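Local coordinates for putative isomerase YbhH (Escherichia coli, PDB 6OTV), which probably acts as an isomerase of the PrpF family, although its substrate and exact reaction are not assigned, at residues Ile62-Ser66 / Asn107-Ala111; Met1-Cys6 / Leu19-Pro25; Asn95-Gly99 / Ile336-Arg340. The contacts are given in a common frame with arbitrary orientation. Residues are numbered along the deposited sequence.

Contact 1 of 3, residues Ile62-Ser66 / Asn107-Ala111. With EDO (1,2-ethanediol), chain L.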
ATOM      1  N   ILE A  62       2.602 -18.594   8.897  1.00 31.28           N
ATOM      2  CA  ILE A  62       2.117 -18.050  10.161  1.00 28.82           C
ATOM      3  C   ILE A  62       1.385 -16.750   9.850  1.00 36.10           C
ATOM      4  O   ILE A  62       1.994 -15.774   9.394  1.00 33.99           O
ATOM      5  CB  ILE A  62       3.259 -17.834  11.163  1.00 30.13           C
ATOM      6  CG1 ILE A  62       3.998 -19.155  11.409  1.00 26.18           C
ATOM      7  CG2 ILE A  62       2.720 -17.253  12.464  1.00 26.97           C
ATOM      8  CD1 ILE A  62       5.294 -19.006  12.195  1.00 28.69           C
ATOM      9  N   ILE A  63       0.076 -16.735  10.098  1.00 33.96           N
ATOM     10  CA  ILE A  63      -0.809 -15.661   9.657  1.00 33.28           C
ATOM     11  C   ILE A  63      -1.327 -14.904  10.874  1.00 37.85           C
ATOM     12  O   ILE A  63      -1.634 -15.506  11.911  1.00 33.54           O
ATOM     13  CB  ILE A  63      -1.984 -16.210   8.823  1.00 29.34           C
ATOM     14  CG1 ILE A  63      -1.498 -17.253   7.808  1.00 28.44           C
ATOM     15  CG2 ILE A  63      -2.723 -15.078   8.133  1.00 28.19           C
ATOM     16  CD1 ILE A  63      -0.467 -16.741   6.836  1.00 32.56           C
ATOM     17  N   SER A  64      -1.443 -13.585  10.735  1.00 34.85           N
ATOM     18  CA  SER A  64      -1.982 -12.737  11.789  1.00 33.22           C
ATOM     19  C   SER A  64      -2.491 -11.449  11.161  1.00 40.35           C
ATOM     20  O   SER A  64      -2.189 -11.134  10.007  1.00 41.44           O
ATOM     21  CB  SER A  64      -0.930 -12.429  12.856  1.00 31.10           C
ATOM     22  OG  SER A  64       0.034 -11.514  12.362  1.00 34.17           O
ATOM     23  N   ARG A  65      -3.276 -10.705  11.936  1.00 40.08           N
ATOM     24  CA  ARG A  65      -3.649  -9.361  11.521  1.00 40.00           C
ATOM     25  C   ARG A  65      -2.398  -8.502  11.397  1.00 36.24           C
ATOM     26  O   ARG A  65      -1.481  -8.590  12.218  1.00 34.93           O
ATOM     27  CB  ARG A  65      -4.627  -8.741  12.518  1.00 43.84           C
ATOM     28  CG  ARG A  65      -6.029  -9.323  12.442  1.00 52.96           C
ATOM     29  CD  ARG A  65      -6.990  -8.574  13.351  1.00 55.45           C
ATOM     30  NE  ARG A  65      -8.351  -9.092  13.249  1.00 60.49           N
ATOM     31  CZ  ARG A  65      -8.825 -10.098  13.979  1.00 61.47           C
ATOM     32  NH1 ARG A  65      -8.047 -10.700  14.868  1.00 60.99           N
ATOM     33  NH2 ARG A  65     -10.078 -10.503  13.816  1.00 61.94           N
ATOM     34  N   SER A  66      -2.355  -7.676  10.356  1.00 36.74           N
ATOM     35  CA  SER A  66      -1.123  -6.975  10.025  1.00 35.46           C
ATOM     36  C   SER A  66      -0.801  -5.890  11.046  1.00 43.60           C
ATOM     37  O   SER A  66      -1.679  -5.144  11.492  1.00 37.02           O
ATOM     38  CB  SER A  66      -1.217  -6.356   8.636  1.00 32.37           C
ATOM     39  OG  SER A  66      -0.028  -5.643   8.344  1.00 39.11           O
ATOM     40  N   ASN A 107     -10.750 -17.667   9.010  1.00 37.03           N
ATOM     41  CA  ASN A 107     -10.445 -17.485  10.424  1.00 35.50           C
ATOM     42  C   ASN A 107     -10.796 -16.087  10.925  1.00 36.53           C
ATOM     43  O   ASN A 107     -10.318 -15.676  11.988  1.00 39.30           O
ATOM     44  CB  ASN A 107      -8.970 -17.793  10.692  1.00 30.63           C
ATOM     45  CG  ASN A 107      -8.636 -19.263  10.497  1.00 35.99           C
ATOM     46  OD1 ASN A 107      -8.727 -20.060  11.432  1.00 45.50           O
ATOM     47  ND2 ASN A 107      -8.250 -19.630   9.278  1.00 28.28           N
ATOM     48  N   GLY A 108     -11.614 -15.345  10.180  1.00 38.51           N
ATOM     49  CA  GLY A 108     -12.130 -14.075  10.659  1.00 33.46           C
ATOM     50  C   GLY A 108     -11.126 -12.948  10.771  1.00 37.72           C
ATOM     51  O   GLY A 108     -11.376 -11.986  11.499  1.00 41.23           O
ATOM     52  N   LEU A 109      -9.993 -13.032  10.074  1.00 36.49           N
ATOM     53  CA  LEU A 109      -9.031 -11.938  10.074  1.00 33.62           C
ATOM     54  C   LEU A 109      -9.437 -10.793   9.156  1.00 37.81           C
ATOM     55  O   LEU A 109      -8.853  -9.707   9.249  1.00 40.47           O
ATOM     56  CB  LEU A 109      -7.647 -12.453   9.669  1.00 37.52           C
ATOM     57  CG  LEU A 109      -7.077 -13.568  10.545  1.00 39.02           C
ATOM     58  CD1 LEU A 109      -5.701 -13.969  10.057  1.00 32.07           C
ATOM     59  CD2 LEU A 109      -7.033 -13.129  11.999  1.00 38.18           C
ATOM     60  N   ILE A 110     -10.413 -11.008   8.277  1.00 34.04           N
ATOM     61  CA  ILE A 110     -10.902  -9.968   7.379  1.00 32.49           C
ATOM     62  C   ILE A 110     -12.303 -10.362   6.930  1.00 35.49           C
ATOM     63  O   ILE A 110     -12.606 -11.547   6.761  1.00 38.14           O
ATOM     64  CB  ILE A 110      -9.944  -9.763   6.178  1.00 40.97           C
ATOM     65  CG1 ILE A 110     -10.486  -8.693   5.226  1.00 36.71           C
ATOM     66  CG2 ILE A 110      -9.701 -11.079   5.446  1.00 39.79           C
ATOM     67  CD1 ILE A 110      -9.613  -8.451   4.018  1.00 36.27           C
ATOM     68  N   ALA A 111     -13.160  -9.360   6.759  1.00 37.90           N
ATOM     69  CA  ALA A 111     -14.524  -9.607   6.319  1.00 41.56           C
ATOM     70  C   ALA A 111     -14.551  -9.941   4.834  1.00 44.35           C
ATOM     71  O   ALA A 111     -13.802  -9.368   4.036  1.00 49.48           O
ATOM     72  CB  ALA A 111     -15.404  -8.388   6.597  1.00 31.28           C
TER
HETATM   73  C1  EDO L 410      -4.728 -12.950  15.057  1.00 44.25           C
HETATM   74  O1  EDO L 410      -4.009 -11.853  14.479  1.00 37.80           O
HETATM   75  C2  EDO L 410      -3.923 -14.236  14.906  1.00 49.52           C
HETATM   76  O2  EDO L 410      -2.648 -14.089  15.542  1.00 44.85           O
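This contact joins the end of a β-strand to a Schellman turn that closes a helix. Strand 59-65 belongs to the sheet around helix 94-106, an arrangement of the diaminopimelate epimerase-like fold. Gly108 is the C-prime residue of the Schellman motif, with a positive phi of 70°. Leu109 N bonds back to the carbonyl of Ala104, and Gly108 N to that of Ile105. The turn sends the chain out of the helix and brings Leu109 against the strand.

Leu109 is the main residue of the contact. Its CA-to-CB bond points sideways, but the end of the side chain comes close to the strand. Its CD1 packs on Ile63 CG2 at 3.7 Å, a van der Waals contact between apolar groups. Ile63 also touches Val100 and Phe103 of the helix, so Leu109 adds to the apolar layer between helix and sheet.

Arg65 lies further out, on the surface. Its long side chain reaches back over the turn. Leu109 CD2 sits over one face of the guanidinium, 3.9 Å from Arg65 NH1. Arg65 NH2 is 3.0 Å from Gly108 O, but the angle is too poor for a hydrogen bond. The closest CA atoms of the two segments, those of Arg65 and Leu109, are 6.1 Å apart. Arg65 also packs on Glu324 of the second subunit.

A 1,2-ethanediol, probably from the crystallisation liquor, touches both segments. Its C1 is 3.8 Å from Leu109 CD2, and its O1 accepts a hydrogen bond of 2.9 Å from Arg65 N.

Contact 2 of 3, residues Met1-Cys6 / Leu19-Pro25. With EDO (1,2-ethanediol), chain L.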
ATOM      1  N   MET A   1       4.373 -27.103  25.271  1.00 63.62           N
ATOM      2  CA  MET A   1       3.181 -27.195  24.434  1.00 64.91           C
ATOM      3  C   MET A   1       3.019 -28.611  23.883  1.00 59.75           C
ATOM      4  O   MET A   1       3.968 -29.194  23.357  1.00 56.34           O
ATOM      5  CB  MET A   1       3.245 -26.177  23.288  1.00 59.01           C
ATOM      6  CG  MET A   1       1.977 -26.106  22.442  1.00 59.46           C
ATOM      7  SD  MET A   1       1.993 -24.789  21.199  1.00 63.80           S
ATOM      8  CE  MET A   1       2.099 -23.327  22.232  1.00 60.80           C
ATOM      9  N   LYS A   2       1.810 -29.163  24.009  1.00 47.03           N
ATOM     10  CA  LYS A   2       1.534 -30.518  23.557  1.00 43.72           C
ATOM     11  C   LYS A   2       0.544 -30.605  22.408  1.00 40.37           C
ATOM     12  O   LYS A   2       0.480 -31.654  21.757  1.00 45.38           O
ATOM     13  CB  LYS A   2       1.019 -31.377  24.723  1.00 48.72           C
ATOM     14  CG  LYS A   2       2.125 -31.827  25.661  1.00 60.84           C
ATOM     15  CD  LYS A   2       3.178 -32.624  24.898  1.00 72.62           C
ATOM     16  CE  LYS A   2       4.407 -32.897  25.752  1.00 80.81           C
ATOM     17  NZ  LYS A   2       5.175 -31.655  26.046  1.00 84.39           N
ATOM     18  N   LYS A   3      -0.218 -29.549  22.133  1.00 35.73           N
ATOM     19  CA  LYS A   3      -1.138 -29.534  21.008  1.00 33.66           C
ATOM     20  C   LYS A   3      -1.341 -28.094  20.559  1.00 37.70           C
ATOM     21  O   LYS A   3      -1.155 -27.150  21.333  1.00 34.57           O
ATOM     22  CB  LYS A   3      -2.481 -30.179  21.363  1.00 37.35           C
ATOM     23  CG  LYS A   3      -3.250 -29.440  22.442  1.00 44.12           C
ATOM     24  CD  LYS A   3      -4.621 -30.051  22.653  1.00 53.66           C
ATOM     25  CE  LYS A   3      -5.423 -29.273  23.679  1.00 57.23           C
ATOM     26  NZ  LYS A   3      -6.764 -29.881  23.890  1.00 66.13           N
ATOM     27  N   ILE A   4      -1.733 -27.937  19.297  1.00 33.35           N
ATOM     28  CA  ILE A   4      -1.916 -26.617  18.698  1.00 32.59           C
ATOM     29  C   ILE A   4      -2.920 -26.713  17.553  1.00 34.72           C
ATOM     30  O   ILE A   4      -2.877 -27.672  16.769  1.00 30.15           O
ATOM     31  CB  ILE A   4      -0.571 -26.042  18.220  1.00 32.68           C
ATOM     32  CG1 ILE A   4      -0.757 -24.659  17.595  1.00 37.79           C
ATOM     33  CG2 ILE A   4       0.106 -26.986  17.228  1.00 28.93           C
ATOM     34  CD1 ILE A   4       0.546 -24.007  17.183  1.00 38.45           C
ATOM     35  N   PRO A   5      -3.857 -25.769  17.437  1.00 34.08           N
ATOM     36  CA  PRO A   5      -4.735 -25.744  16.259  1.00 31.23           C
ATOM     37  C   PRO A   5      -3.928 -25.558  14.983  1.00 36.25           C
ATOM     38  O   PRO A   5      -2.954 -24.801  14.945  1.00 34.96           O
ATOM     39  CB  PRO A   5      -5.653 -24.543  16.524  1.00 27.20           C
ATOM     40  CG  PRO A   5      -5.620 -24.364  18.005  1.00 28.26           C
ATOM     41  CD  PRO A   5      -4.236 -24.753  18.433  1.00 28.33           C
ATOM     42  N   CYS A   6      -4.345 -26.253  13.929  1.00 28.35           N
ATOM     43  CA  CYS A   6      -3.582 -26.250  12.691  1.00 27.51           C
ATOM     44  C   CYS A   6      -4.505 -26.524  11.511  1.00 28.51           C
ATOM     45  O   CYS A   6      -5.526 -27.204  11.642  1.00 29.03           O
ATOM     46  CB  CYS A   6      -2.457 -27.286  12.748  1.00 30.01           C
ATOM     47  SG  CYS A   6      -1.429 -27.379  11.270  1.00 34.71           S
ATOM     48  N   LEU A  19      -0.977 -21.539  10.356  1.00 24.50           N
ATOM     49  CA  LEU A  19      -1.122 -21.327  11.786  1.00 25.10           C
ATOM     50  C   LEU A  19      -1.404 -19.860  12.067  1.00 31.35           C
ATOM     51  O   LEU A  19      -0.953 -18.974  11.336  1.00 27.45           O
ATOM     52  CB  LEU A  19       0.146 -21.754  12.542  1.00 31.10           C
ATOM     53  CG  LEU A  19       0.639 -23.183  12.303  1.00 38.44           C
ATOM     54  CD1 LEU A  19       2.038 -23.374  12.870  1.00 35.38           C
ATOM     55  CD2 LEU A  19      -0.331 -24.185  12.913  1.00 37.72           C
ATOM     56  N   LEU A  20      -2.159 -19.613  13.132  1.00 32.39           N
ATOM     57  CA  LEU A  20      -2.342 -18.267  13.654  1.00 30.21           C
ATOM     58  C   LEU A  20      -1.213 -17.947  14.621  1.00 34.13           C
ATOM     59  O   LEU A  20      -0.857 -18.769  15.470  1.00 34.45           O
ATOM     60  CB  LEU A  20      -3.689 -18.133  14.363  1.00 27.38           C
ATOM     61  CG  LEU A  20      -4.944 -18.231  13.499  1.00 33.96           C
ATOM     62  CD1 LEU A  20      -6.176 -18.327  14.383  1.00 31.86           C
ATOM     63  CD2 LEU A  20      -5.042 -17.030  12.575  1.00 27.58           C
ATOM     64  N   ALA A  21      -0.653 -16.742  14.493  1.00 39.88           N
ATOM     65  CA  ALA A  21       0.453 -16.343  15.356  1.00 38.08           C
ATOM     66  C   ALA A  21       0.064 -16.324  16.828  1.00 36.11           C
ATOM     67  O   ALA A  21       0.944 -16.443  17.688  1.00 43.97           O
ATOM     68  CB  ALA A  21       0.983 -14.973  14.928  1.00 35.54           C
ATOM     69  N   GLU A  22      -1.230 -16.181  17.135  1.00 39.00           N
ATOM     70  CA  GLU A  22      -1.691 -16.250  18.520  1.00 43.14           C
ATOM     71  C   GLU A  22      -1.240 -17.536  19.198  1.00 39.95           C
ATOM     72  O   GLU A  22      -0.921 -17.540  20.392  1.00 40.59           O
ATOM     73  CB  GLU A  22      -3.216 -16.165  18.578  1.00 44.89           C
ATOM     74  CG  GLU A  22      -3.808 -14.788  18.472  1.00 60.26           C
ATOM     75  CD  GLU A  22      -5.322 -14.842  18.398  1.00 75.11           C
ATOM     76  OE1 GLU A  22      -5.865 -15.958  18.242  1.00 68.70           O
ATOM     77  OE2 GLU A  22      -5.968 -13.776  18.498  1.00 84.81           O
ATOM     78  N   HIS A  23      -1.224 -18.640  18.457  1.00 34.11           N
ATOM     79  CA  HIS A  23      -1.038 -19.965  19.028  1.00 33.95           C
ATOM     80  C   HIS A  23       0.425 -20.369  19.138  1.00 34.23           C
ATOM     81  O   HIS A  23       0.712 -21.529  19.447  1.00 41.86           O
ATOM     82  CB  HIS A  23      -1.812 -20.991  18.200  1.00 32.75           C
ATOM     83  CG  HIS A  23      -3.284 -20.727  18.151  1.00 38.52           C
ATOM     84  ND1 HIS A  23      -4.064 -21.045  17.060  1.00 37.46           N
ATOM     85  CD2 HIS A  23      -4.119 -20.174  19.063  1.00 35.91           C
ATOM     86  CE1 HIS A  23      -5.317 -20.697  17.301  1.00 35.81           C
ATOM     87  NE2 HIS A  23      -5.377 -20.168  18.510  1.00 39.51           N
ATOM     88  N   LEU A  24       1.349 -19.442  18.907  1.00 32.73           N
ATOM     89  CA  LEU A  24       2.773 -19.724  18.962  1.00 37.19           C
ATOM     90  C   LEU A  24       3.454 -18.804  19.969  1.00 39.91           C
ATOM     91  O   LEU A  24       3.019 -17.665  20.168  1.00 39.86           O
ATOM     92  CB  LEU A  24       3.421 -19.547  17.581  1.00 36.60           C
ATOM     93  CG  LEU A  24       3.064 -20.608  16.536  1.00 38.22           C
ATOM     94  CD1 LEU A  24       3.514 -20.180  15.148  1.00 31.82           C
ATOM     95  CD2 LEU A  24       3.689 -21.944  16.909  1.00 28.42           C
ATOM     96  N   PRO A  25       4.515 -19.271  20.622  1.00 38.11           N
ATOM     97  CA  PRO A  25       5.229 -18.419  21.575  1.00 43.09           C
ATOM     98  C   PRO A  25       6.061 -17.368  20.858  1.00 48.79           C
ATOM     99  O   PRO A  25       6.436 -17.512  19.693  1.00 47.02           O
ATOM    100  CB  PRO A  25       6.120 -19.409  22.331  1.00 42.93           C
ATOM    101  CG  PRO A  25       6.387 -20.479  21.330  1.00 39.11           C
ATOM    102  CD  PRO A  25       5.110 -20.615  20.536  1.00 38.74           C
TER
HETATM  103  C1  EDO L 410      -4.728 -12.950  15.057  1.00 44.25           C
HETATM  104  O1  EDO L 410      -4.009 -11.853  14.479  1.00 37.80           O
HETATM  105  C2  EDO L 410      -3.923 -14.236  14.906  1.00 49.52           C
HETATM  106  O2  EDO L 410      -2.648 -14.089  15.542  1.00 44.85           O
HETATM  107  O   HOH W   1      -3.145 -22.033  14.532  1.00 31.44           O
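A single water holds the two segments together by polar contacts. It donates to Pro5 O at 2.8 Å and accepts from Leu20 N at 3.0 Å. It also bonds His23 ND1 at 2.9 Å. No direct hydrogen bond joins the segments here. The water fills a gap where Pro5 O and Leu20 N are too far apart to pair.

Beside the water, Pro5 and His23 make a CH-pi contact. Pro5 CG lies over one face of the imidazole of His23, 4.0 Å from the ring centroid and 24° off its normal. Pro5 thus meets the face of the ring, and the water meets its ND1.

The segments come from the β-hairpin of strands 3-11 and 14-20, at the end away from its turn. The second strand stops at Leu20, and the chain folds into a 3-10 turn, residues 21-23. His23 N bonds to Leu20 O at 3.0 Å. This turn brings His23 back toward the first strand, where its CA is 6.7 Å from that of Ile4.

The other contacts are van der Waals, between apolar side chains and against the carbonyls of His23 and Pro5. Ile4 CD1 lies 3.4 Å from His23 O and 3.8 Å from Leu24 CD2. Leu19 CD2 packs against Cys6 SG at 3.8 Å and lies 3.4 Å from Pro5 O. Leu19 also meets Leu35 and Ile38 of helix 28-39, which adjoins this part of the hairpin. At the N-terminus, Met1 CE approaches His23 O at 3.6 Å and Pro25 CD at 4.4 Å, and the Met1 side chain touches Ile34 of the same helix.

Contact 3 of 3, residues Asn95-Gly99 / Ile336-Arg340. With EDO (1,2-ethanediol), chain E; PO4 (phosphate ion), chain I; EDO (1,2-ethanediol), chain N.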
ATOM      1  N   ASN A  95       4.036 -19.816  -3.480  1.00 33.93           N
ATOM      2  CA  ASN A  95       3.000 -20.835  -3.578  1.00 34.23           C
ATOM      3  C   ASN A  95       2.207 -20.950  -2.282  1.00 34.73           C
ATOM      4  O   ASN A  95       0.974 -21.006  -2.310  1.00 33.12           O
ATOM      5  CB  ASN A  95       3.626 -22.170  -3.971  1.00 32.13           C
ATOM      6  CG  ASN A  95       3.984 -22.218  -5.434  1.00 37.57           C
ATOM      7  OD1 ASN A  95       3.141 -22.526  -6.277  1.00 33.79           O
ATOM      8  ND2 ASN A  95       5.230 -21.885  -5.752  1.00 31.70           N
ATOM      9  N   MET A  96       2.892 -20.979  -1.135  1.00 27.76           N
ATOM     10  CA  MET A  96       2.173 -20.948   0.136  1.00 30.12           C
ATOM     11  C   MET A  96       1.383 -19.656   0.284  1.00 28.75           C
ATOM     12  O   MET A  96       0.327 -19.640   0.928  1.00 36.69           O
ATOM     13  CB  MET A  96       3.144 -21.123   1.305  1.00 28.07           C
ATOM     14  CG  MET A  96       3.745 -22.513   1.400  1.00 34.35           C
ATOM     15  SD  MET A  96       2.550 -23.761   1.921  1.00 32.13           S
ATOM     16  CE  MET A  96       2.482 -23.458   3.685  1.00 32.39           C
ATOM     17  N   LEU A  97       1.872 -18.571  -0.319  1.00 27.88           N
ATOM     18  CA  LEU A  97       1.130 -17.315  -0.334  1.00 28.47           C
ATOM     19  C   LEU A  97      -0.272 -17.498  -0.905  1.00 27.29           C
ATOM     20  O   LEU A  97      -1.199 -16.780  -0.512  1.00 26.61           O
ATOM     21  CB  LEU A  97       1.911 -16.279  -1.142  1.00 31.59           C
ATOM     22  CG  LEU A  97       1.373 -14.859  -1.289  1.00 37.37           C
ATOM     23  CD1 LEU A  97       1.245 -14.183   0.065  1.00 33.26           C
ATOM     24  CD2 LEU A  97       2.290 -14.069  -2.203  1.00 39.62           C
ATOM     25  N   SER A  98      -0.449 -18.471  -1.808  1.00 24.56           N
ATOM     26  CA  SER A  98      -1.749 -18.691  -2.435  1.00 26.88           C
ATOM     27  C   SER A  98      -2.829 -19.026  -1.416  1.00 28.94           C
ATOM     28  O   SER A  98      -4.010 -18.762  -1.661  1.00 27.71           O
ATOM     29  CB  SER A  98      -1.658 -19.815  -3.469  1.00 33.82           C
ATOM     30  OG  SER A  98      -0.462 -19.718  -4.218  1.00 50.19           O
ATOM     31  N   GLY A  99      -2.455 -19.617  -0.281  1.00 26.80           N
ATOM     32  CA  GLY A  99      -3.438 -19.983   0.719  1.00 24.02           C
ATOM     33  C   GLY A  99      -3.712 -18.948   1.787  1.00 24.73           C
ATOM     34  O   GLY A  99      -4.674 -19.097   2.546  1.00 27.38           O
ATOM     35  N   ILE A 336      -1.542 -16.242 -11.375  1.00 36.71           N
ATOM     36  CA  ILE A 336      -2.680 -17.053 -10.962  1.00 40.85           C
ATOM     37  C   ILE A 336      -2.156 -18.328 -10.316  1.00 38.04           C
ATOM     38  O   ILE A 336      -1.266 -18.992 -10.862  1.00 37.27           O
ATOM     39  CB  ILE A 336      -3.601 -17.381 -12.150  1.00 37.97           C
ATOM     40  CG1 ILE A 336      -4.089 -16.099 -12.835  1.00 34.61           C
ATOM     41  CG2 ILE A 336      -4.786 -18.228 -11.686  1.00 28.64           C
ATOM     42  CD1 ILE A 336      -5.051 -15.281 -12.001  1.00 28.63           C
ATOM     43  N   ARG A 337      -2.695 -18.664  -9.151  1.00 32.08           N
ATOM     44  CA  ARG A 337      -2.428 -19.936  -8.496  1.00 30.82           C
ATOM     45  C   ARG A 337      -3.759 -20.572  -8.122  1.00 32.65           C
ATOM     46  O   ARG A 337      -4.833 -20.035  -8.410  1.00 26.50           O
ATOM     47  CB  ARG A 337      -1.547 -19.757  -7.251  1.00 26.03           C
ATOM     48  CG  ARG A 337      -0.199 -19.089  -7.493  1.00 28.35           C
ATOM     49  CD  ARG A 337       0.871 -20.099  -7.873  1.00 31.54           C
ATOM     50  NE  ARG A 337       0.705 -20.581  -9.239  1.00 33.88           N
ATOM     51  CZ  ARG A 337       1.399 -21.584  -9.763  1.00 39.63           C
ATOM     52  NH1 ARG A 337       2.306 -22.219  -9.031  1.00 38.05           N
ATOM     53  NH2 ARG A 337       1.181 -21.955 -11.017  1.00 39.47           N
ATOM     54  N   THR A 338      -3.688 -21.735  -7.484  1.00 33.73           N
ATOM     55  CA  THR A 338      -4.848 -22.348  -6.860  1.00 32.65           C
ATOM     56  C   THR A 338      -4.455 -22.805  -5.465  1.00 31.72           C
ATOM     57  O   THR A 338      -3.274 -23.000  -5.163  1.00 33.02           O
ATOM     58  CB  THR A 338      -5.394 -23.541  -7.661  1.00 33.96           C
ATOM     59  OG1 THR A 338      -4.477 -24.639  -7.566  1.00 34.59           O
ATOM     60  CG2 THR A 338      -5.599 -23.170  -9.131  1.00 31.09           C
ATOM     61  N   THR A 339      -5.460 -22.974  -4.613  1.00 26.17           N
ATOM     62  CA  THR A 339      -5.226 -23.435  -3.255  1.00 33.01           C
ATOM     63  C   THR A 339      -6.394 -24.319  -2.839  1.00 33.94           C
ATOM     64  O   THR A 339      -7.454 -24.315  -3.470  1.00 32.10           O
ATOM     65  CB  THR A 339      -5.046 -22.256  -2.283  1.00 34.81           C
ATOM     66  OG1 THR A 339      -4.634 -22.743  -1.000  1.00 39.97           O
ATOM     67  CG2 THR A 339      -6.345 -21.478  -2.129  1.00 28.23           C
ATOM     68  N   ARG A 340      -6.184 -25.094  -1.778  1.00 27.98           N
ATOM     69  CA  ARG A 340      -7.246 -25.946  -1.263  1.00 31.98           C
ATOM     70  C   ARG A 340      -6.986 -26.238   0.206  1.00 33.96           C
ATOM     71  O   ARG A 340      -5.853 -26.530   0.597  1.00 32.95           O
ATOM     72  CB  ARG A 340      -7.349 -27.256  -2.053  1.00 32.44           C
ATOM     73  CG  ARG A 340      -8.657 -28.000  -1.841  1.00 29.98           C
ATOM     74  CD  ARG A 340      -8.700 -29.289  -2.643  1.00 30.64           C
ATOM     75  NE  ARG A 340      -7.874 -30.335  -2.048  1.00 34.66           N
ATOM     76  CZ  ARG A 340      -8.280 -31.141  -1.070  1.00 37.76           C
ATOM     77  NH1 ARG A 340      -9.503 -31.016  -0.568  1.00 26.10           N
ATOM     78  NH2 ARG A 340      -7.461 -32.067  -0.589  1.00 30.50           N
TER
HETATM   79  C1  EDO E 403      -5.997 -27.016  -9.336  0.60 14.08           C
HETATM   80  O1  EDO E 403      -4.751 -26.315  -9.281  0.60 13.07           O
HETATM   81  C2  EDO E 403      -5.877 -28.271  -8.484  0.60 19.87           C
HETATM   82  O2  EDO E 403      -6.984 -29.156  -8.679  0.60 13.96           O
HETATM   83  P   PO4 I 407       8.131 -20.407  -4.688  1.00 65.37           P
HETATM   84  O1  PO4 I 407       9.485 -20.979  -4.332  1.00 63.79           O
HETATM   85  O2  PO4 I 407       7.054 -21.122  -3.909  1.00 61.00           O
HETATM   86  O3  PO4 I 407       8.106 -18.927  -4.371  1.00 59.67           O
HETATM   87  O4  PO4 I 407       7.869 -20.608  -6.161  1.00 75.25           O
HETATM   88  C1  EDO N 412     -12.994 -28.457  -0.840  1.00 59.47           C
HETATM   89  O1  EDO N 412     -11.896 -29.143  -1.451  1.00 56.08           O
HETATM   90  C2  EDO N 412     -12.566 -27.941   0.530  1.00 58.66           C
HETATM   91  O2  EDO N 412     -11.258 -27.362   0.441  1.00 51.96           O
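Ser98 points at the strand and lies over Arg337 and Thr339. Its OG is 3.2 Å from Arg337 CB, and its CB is 4.3 Å from Thr339 CB. The hydroxyl itself turns back to the helix, where Ser98 OG donates to Asn95 O at 2.7 Å. Next to it, Gly99 CA comes within 3.5 Å of Thr339 OG1. A β-carbon at Gly99 would sit tightly against this hydroxyl, which bonds to Arg10 O.

The one direct hydrogen bond across the contact runs from Arg337 NH1 to Asn95 OD1, 2.9 Å. The arginine is steadied by its own strand, since Arg337 NE donates to Ile336 O at 3.0 Å. Asn95 OD1 also accepts from Thr13 N. Asn95 ND2 binds a phosphate ion, probably from the crystallisation liquor, at 2.7 Å from its O2. Gly94 N and Ile279 N also bond this phosphate, at the starts of two helices, where relatives of this fold place their active site.

The axes of segments 95-99 and 336-340 approach to 7.4 Å at 60°. Helix 94-106 here crosses strand 332-344, which runs between strands 3-11 and 158-163.

How the contacts relate
All three contacts reach the same large mixed sheet. Contacts 1 and 3 use the two ends of helix 94-106: contact 3 its first turns, contact 1 the turn after it. Their centres are about 16 Å apart. Contact 2 is about 14 Å from contact 1 and about 22 Å from contact 3, centre to centre. Contacts 1 and 2 touch through neighbouring parallel strands, with Ile63 N 2.8 Å from Leu19 O, and share one ethanediol. Contact 2 closes before contact 1 opens, while the segments of 1 and 3 alternate along the chain. Strand 332-344, from near the C-terminus, pairs with strand 3-11, so the two ends of the chain meet in the sheet around helix 94-106.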